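Local coordinates for CT253 (Chlamydia trachomatis serovar L2, PDB 6UXC), which is of unknown function but carries a lipoprotein signal, so it is probably a lipid-anchored protein of the chlamydial envelope, at residues 119-124 with 133-138; 20-25 with 62-67. All blocks are in the same frame, centred on the assembly; numbering follows the deposited sequence. Where two conformers were deposited one is given.

Interaction 1: residues 119-124 with 133-138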
loop_
_atom_site.group_PDB
_atom_site.type_symbol
_atom_site.label_atom_id
_atom_site.label_comp_id
_atom_site.label_asym_id
_atom_site.label_seq_id
_atom_site.Cartn_x
_atom_site.Cartn_y
_atom_site.Cartn_z
ATOM N N ARG A 119 1.368 -5.571 5.157
ATOM C CA ARG A 119 1.261 -6.816 4.404
ATOM C C ARG A 119 0.894 -6.490 2.958
ATOM O O ARG A 119 -0.169 -5.914 2.682
ATOM C CB ARG A 119 0.254 -7.806 4.985
ATOM C CG ARG A 119 0.269 -9.109 4.189
ATOM C CD ARG A 119 -0.725 -10.129 4.702
ATOM N NE ARG A 119 -0.447 -10.513 6.064
ATOM C CZ ARG A 119 -1.220 -10.240 7.109
ATOM N NH1 ARG A 119 -2.359 -9.574 6.982
ATOM N NH2 ARG A 119 -0.837 -10.649 8.301
ATOM N N VAL A 120 1.797 -6.822 2.045
ATOM C CA VAL A 120 1.594 -6.617 0.620
ATOM C C VAL A 120 1.193 -7.945 0.005
ATOM O O VAL A 120 1.868 -8.959 0.212
ATOM C CB VAL A 120 2.861 -6.066 -0.055
ATOM C CG1 VAL A 120 2.606 -5.833 -1.533
ATOM C CG2 VAL A 120 3.322 -4.757 0.611
ATOM N N ARG A 121 0.105 -7.934 -0.759
ATOM C CA ARG A 121 -0.326 -9.042 -1.580
ATOM C C ARG A 121 -0.453 -8.594 -3.026
ATOM O O ARG A 121 -0.873 -7.472 -3.303
ATOM C CB ARG A 121 -1.663 -9.583 -1.111
ATOM C CG ARG A 121 -1.579 -10.355 0.151
ATOM C CD ARG A 121 -2.942 -10.656 0.667
ATOM N NE ARG A 121 -2.903 -11.671 1.706
ATOM C CZ ARG A 121 -3.983 -12.229 2.230
ATOM N NH1 ARG A 121 -5.183 -11.820 1.844
ATOM N NH2 ARG A 121 -3.854 -13.202 3.124
ATOM N N VAL A 122 -0.109 -9.485 -3.951
ATOM C CA VAL A 122 -0.433 -9.289 -5.360
ATOM C C VAL A 122 -1.187 -10.518 -5.826
ATOM O O VAL A 122 -0.752 -11.647 -5.582
ATOM C CB VAL A 122 0.820 -9.074 -6.224
ATOM C CG1 VAL A 122 0.406 -8.869 -7.671
ATOM C CG2 VAL A 122 1.597 -7.894 -5.726
ATOM N N PHE A 123 -2.290 -10.293 -6.517
ATOM C CA PHE A 123 -3.107 -11.357 -7.079
ATOM C C PHE A 123 -3.048 -11.271 -8.594
ATOM O O PHE A 123 -3.080 -10.171 -9.149
ATOM C CB PHE A 123 -4.561 -11.239 -6.665
ATOM C CG PHE A 123 -4.822 -11.463 -5.189
ATOM C CD1 PHE A 123 -4.518 -10.490 -4.254
ATOM C CD2 PHE A 123 -5.346 -12.676 -4.758
ATOM C CE1 PHE A 123 -4.765 -10.718 -2.908
ATOM C CE2 PHE A 123 -5.600 -12.900 -3.437
ATOM C CZ PHE A 123 -5.308 -11.920 -2.507
ATOM N N ASP A 124 -3.008 -12.426 -9.249
ATOM C CA ASP A 124 -3.099 -12.538 -10.699
ATOM C C ASP A 124 -4.553 -12.815 -11.039
ATOM O O ASP A 124 -5.098 -13.821 -10.586
ATOM C CB ASP A 124 -2.215 -13.683 -11.187
ATOM C CG ASP A 124 -2.083 -13.753 -12.684
ATOM O OD1 ASP A 124 -2.872 -13.138 -13.437
ATOM O OD2 ASP A 124 -1.154 -14.493 -13.114
ATOM N N ILE A 133 -0.062 -14.397 -5.912
ATOM C CA ILE A 133 1.289 -14.712 -6.394
ATOM C C ILE A 133 2.393 -14.127 -5.520
ATOM O O ILE A 133 3.572 -14.467 -5.721
ATOM C CB ILE A 133 1.503 -14.243 -7.848
ATOM C CG1 ILE A 133 1.355 -12.727 -7.965
ATOM C CG2 ILE A 133 0.518 -14.965 -8.764
ATOM C CD1 ILE A 133 1.865 -12.156 -9.277
ATOM N N TYR A 134 2.058 -13.262 -4.571
ATOM C CA TYR A 134 3.037 -12.647 -3.697
ATOM C C TYR A 134 2.343 -12.259 -2.400
ATOM O O TYR A 134 1.232 -11.696 -2.430
ATOM C CB TYR A 134 3.651 -11.415 -4.363
ATOM C CG TYR A 134 4.550 -10.617 -3.467
ATOM C CD1 TYR A 134 5.675 -11.199 -2.888
ATOM C CD2 TYR A 134 4.313 -9.267 -3.223
ATOM C CE1 TYR A 134 6.505 -10.470 -2.062
ATOM C CE2 TYR A 134 5.145 -8.535 -2.400
ATOM C CZ TYR A 134 6.242 -9.139 -1.825
ATOM O OH TYR A 134 7.085 -8.423 -1.002
ATOM N N GLN A 135 3.002 -12.564 -1.281
ATOM C CA GLN A 135 2.553 -12.091 0.024
ATOM C C GLN A 135 3.779 -11.902 0.894
ATOM O O GLN A 135 4.569 -12.840 1.055
ATOM C CB GLN A 135 1.600 -13.075 0.699
ATOM C CG GLN A 135 1.150 -12.626 2.087
ATOM C CD GLN A 135 0.163 -13.579 2.702
ATOM O OE1 GLN A 135 -1.004 -13.251 2.860
ATOM N NE2 GLN A 135 0.627 -14.769 3.059
ATOM N N GLU A 136 3.925 -10.715 1.467
ATOM C CA GLU A 136 5.062 -10.458 2.332
ATOM C C GLU A 136 4.743 -9.288 3.235
ATOM O O GLU A 136 4.067 -8.343 2.827
ATOM C CB GLU A 136 6.323 -10.165 1.519
ATOM C CG GLU A 136 7.598 -10.021 2.373
ATOM C CD GLU A 136 8.850 -9.810 1.534
ATOM O OE1 GLU A 136 8.737 -9.676 0.300
ATOM O OE2 GLU A 136 9.965 -9.791 2.112
ATOM N N ILE A 137 5.264 -9.351 4.460
ATOM C CA ILE A 137 5.180 -8.235 5.392
ATOM C C ILE A 137 6.475 -7.444 5.295
ATOM O O ILE A 137 7.565 -7.989 5.505
ATOM C CB ILE A 137 4.914 -8.722 6.821
ATOM C CG1 ILE A 137 3.564 -9.441 6.855
ATOM C CG2 ILE A 137 4.975 -7.562 7.795
ATOM C CD1 ILE A 137 3.242 -10.114 8.159
ATOM N N LEU A 138 6.344 -6.176 4.933
ATOM C CA LEU A 138 7.420 -5.212 4.823
ATOM C C LEU A 138 7.295 -4.222 5.972
ATOM O O LEU A 138 6.192 -3.918 6.442
ATOM C CB LEU A 138 7.347 -4.472 3.484
ATOM C CG LEU A 138 7.303 -5.339 2.216
ATOM C CD1 LEU A 138 7.151 -4.483 0.979
ATOM C CD2 LEU A 138 8.530 -6.250 2.110
#
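Val120 and Tyr134 meet on the face of this antiparallel hairpin that lies against helix 165-184. CG1 of Val120 approaches CE2 of the Tyr134 ring at 3.8 Å, and CG2 of Val122 reaches the edge of the same ring near its plane. Tyr134 CG is anti to its backbone N (chi1 173°), and from there the ring extends past Val122 towards Val120. Leu138 CD1 packs on Val120 CG2 further along. Val181 touches Val120, and Tyr184 stacks on the Tyr134 ring. This is the tightly packed side.

The backbones are joined by paired bonds. Val120 N donates to Glu136 O at 2.8 Å, and Glu136 N donates back to Val120 O. Val122 N bonds Tyr134 O. Val122 has two residues opposite it, Ile133 and Tyr134, a classic beta bulge. Val122 O takes a bond from Ile133 N at 2.9 Å and a weak one from Tyr134 N at 3.4 Å.

The opposite face is more polar and partly open, with Gln135 and Ile137 exposed. Gln135 lies side by side with Arg121, its chain extended and its amide within 25° of the guanidinium plane. Its OE1 accepts from Arg121 NE at 2.7 Å and from NH2 at 2.9 Å. Both bonds lie in the guanidinium plane but are bent at the hydrogen. On the other flank, Arg119 CD comes within 3.6 Å of Gln135 OE1.

Arg121 itself is buried. Backbone carbonyls of Phe74, Ser76 and Pro77 also bind its guanidinium. On the helix side, Glu136 forms a salt bridge with Arg180. The chemistry thus implies a buried guanidinium satisfied largely by neutral oxygens, whose partial charges probably help to stabilise its positive charge.

Interaction 2: residues 20-25 with 62-67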
loop_
_atom_site.group_PDB
_atom_site.type_symbol
_atom_site.label_atom_id
_atom_site.label_comp_id
_atom_site.label_asym_id
_atom_site.label_seq_id
_atom_site.Cartn_x
_atom_site.Cartn_y
_atom_site.Cartn_z
ATOM N N VAL A 20 -0.395 -4.681 -16.235
ATOM C CA VAL A 20 -1.543 -3.814 -15.979
ATOM C C VAL A 20 -2.074 -4.111 -14.572
ATOM O O VAL A 20 -2.415 -5.261 -14.268
ATOM C CB VAL A 20 -2.637 -4.016 -17.032
ATOM C CG1 VAL A 20 -3.710 -2.946 -16.868
ATOM C CG2 VAL A 20 -2.020 -3.964 -18.436
ATOM N N VAL A 21 -2.093 -3.087 -13.702
ATOM C CA VAL A 21 -2.372 -3.319 -12.291
ATOM C C VAL A 21 -3.495 -2.421 -11.824
ATOM O O VAL A 21 -3.692 -1.302 -12.308
ATOM C CB VAL A 21 -1.131 -3.107 -11.382
ATOM C CG1 VAL A 21 0.012 -3.970 -11.857
ATOM C CG2 VAL A 21 -0.719 -1.648 -11.356
ATOM N N ALA A 22 -4.263 -2.953 -10.873
ATOM C CA ALA A 22 -5.273 -2.210 -10.134
ATOM C C ALA A 22 -4.795 -2.145 -8.690
ATOM O O ALA A 22 -4.370 -3.174 -8.152
ATOM C CB ALA A 22 -6.621 -2.909 -10.196
ATOM N N MET A 23 -4.839 -0.966 -8.072
ATOM C CA MET A 23 -4.515 -0.852 -6.649
ATOM C C MET A 23 -5.804 -0.708 -5.851
ATOM O O MET A 23 -6.605 0.203 -6.110
ATOM C CB MET A 23 -3.613 0.342 -6.338
ATOM C CG MET A 23 -3.038 0.341 -4.862
ATOM S SD MET A 23 -2.537 2.035 -4.501
ATOM C CE MET A 23 -4.137 2.797 -4.140
ATOM N N LEU A 24 -5.994 -1.595 -4.881
ATOM C CA LEU A 24 -7.093 -1.415 -3.947
ATOM C C LEU A 24 -6.768 -0.309 -2.952
ATOM O O LEU A 24 -5.610 -0.105 -2.588
ATOM C CB LEU A 24 -7.350 -2.693 -3.172
ATOM C CG LEU A 24 -7.577 -3.946 -4.029
ATOM C CD1 LEU A 24 -7.816 -5.171 -3.178
ATOM C CD2 LEU A 24 -8.742 -3.721 -5.021
ATOM N N PRO A 25 -7.777 0.386 -2.452
ATOM C CA PRO A 25 -7.542 1.254 -1.297
ATOM C C PRO A 25 -6.823 0.481 -0.205
ATOM O O PRO A 25 -7.139 -0.674 0.089
ATOM C CB PRO A 25 -8.951 1.656 -0.861
ATOM C CG PRO A 25 -9.784 1.519 -2.112
ATOM C CD PRO A 25 -9.206 0.351 -2.846
ATOM N N ILE A 62 -4.431 1.160 -13.700
ATOM C CA ILE A 62 -5.762 1.457 -14.192
ATOM C C ILE A 62 -6.569 2.159 -13.118
ATOM O O ILE A 62 -6.258 2.118 -11.917
ATOM C CB ILE A 62 -6.518 0.198 -14.672
ATOM C CG1 ILE A 62 -6.988 -0.652 -13.479
ATOM C CG2 ILE A 62 -5.702 -0.550 -15.651
ATOM C CD1 ILE A 62 -8.181 -1.487 -13.765
ATOM N N LYS A 63 -7.641 2.824 -13.572
ATOM C CA LYS A 63 -8.704 3.314 -12.725
ATOM C C LYS A 63 -9.851 2.299 -12.669
ATOM O O LYS A 63 -10.352 1.850 -13.701
ATOM C CB LYS A 63 -9.173 4.669 -13.262
ATOM C CG LYS A 63 -10.400 5.240 -12.563
ATOM C CD LYS A 63 -10.117 5.679 -11.167
ATOM C CE LYS A 63 -11.435 6.104 -10.499
ATOM N NZ LYS A 63 -11.309 6.473 -9.076
ATOM N N HIS A 64 -10.243 1.912 -11.455
ATOM C CA HIS A 64 -11.384 1.019 -11.281
ATOM C C HIS A 64 -12.354 1.634 -10.276
ATOM O O HIS A 64 -12.069 2.656 -9.632
ATOM C CB HIS A 64 -10.949 -0.362 -10.803
ATOM C CG HIS A 64 -10.332 -0.323 -9.458
ATOM N ND1 HIS A 64 -11.066 -0.431 -8.291
ATOM C CD2 HIS A 64 -9.044 -0.164 -9.084
ATOM C CE1 HIS A 64 -10.253 -0.318 -7.258
ATOM N NE2 HIS A 64 -9.017 -0.169 -7.716
ATOM N N HIS A 65 -13.529 0.989 -10.142
ATOM C CA HIS A 65 -14.600 1.405 -9.250
ATOM C C HIS A 65 -15.074 0.237 -8.391
ATOM O O HIS A 65 -16.271 0.105 -8.081
ATOM C CB HIS A 65 -15.755 2.009 -10.048
ATOM C CG HIS A 65 -15.306 3.100 -10.962
ATOM N ND1 HIS A 65 -14.674 2.834 -12.157
ATOM C CD2 HIS A 65 -15.298 4.443 -10.820
ATOM C CE1 HIS A 65 -14.344 3.968 -12.739
ATOM N NE2 HIS A 65 -14.707 4.957 -11.949
ATOM N N ALA A 66 -14.145 -0.614 -7.961
ATOM C CA ALA A 66 -14.535 -1.791 -7.175
ATOM C C ALA A 66 -15.286 -1.419 -5.894
ATOM O O ALA A 66 -14.930 -0.473 -5.182
ATOM C CB ALA A 66 -13.278 -2.599 -6.812
ATOM N N SER A 67 -16.338 -2.177 -5.610
ATOM C CA SER A 67 -17.121 -1.971 -4.392
ATOM C C SER A 67 -16.306 -2.333 -3.148
ATOM O O SER A 67 -15.267 -3.001 -3.216
ATOM C CB SER A 67 -18.377 -2.826 -4.437
ATOM O OG SER A 67 -18.014 -4.178 -4.281
HETATM O O HOH W 1 -5.982 1.306 -9.353
#
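His64 reaches across to Met23 and brings CD2 close to Ala22. Its CB leads to CG, which stands between the backbone N and the carbonyl carbon (chi1 64°). Beyond CG, CD2 lies 3.8 Å from Ala22 CB. NE2 at the tip donates to Met23 O at 2.9 Å. The bond is almost straight at the hydrogen (177°) and lies in the ring plane, but the donor sits well above the carbonyl plane. CE1 is 4.3 Å from Leu24 CD2. ND1 accepts from Ala66 N at 3.1 Å, also in the ring plane. Two bonds thus fix the ring's rotation, consistent with a proton on NE2 and a lone pair on ND1.

Ile62 N donates to Val21 O at 2.9 Å. A water accepts from Met23 N and donates to Ile62 O, bridging the two backbones. Ile62 CG2 presses on Val20 CG1 at 3.3 Å, tighter than usual carbon packing.

Ile62 carries the pairing of strand 59-61 with strand 19-28 one bond further, and the chain then leaves the sheet as a loop. Strand 94-105 flanks strand 19-28 on its other edge, Met23 packs on helix 41-55, and Ser67 caps helix 68-72.

From the N terminus, strand 19-28 comes first, and its residues 20-25 are met later by 62-67. The chain runs through helix 41-55 and strand 59-61 before 62-67 returns to close interaction 2. Helix 68-72 and strand 94-105 follow. Strand 113-124 then turns back as a hairpin, and 133-138 closes interaction 1 over a short loop. The two closures are in series and neither nest nor cross. Their centres are about 16 Å apart and they do not touch. Both belong to one mixed sheet: interaction 2 lies by edge strand 59-61, interaction 1 includes the other edge, strand 131-143, and strand 94-105 runs between them.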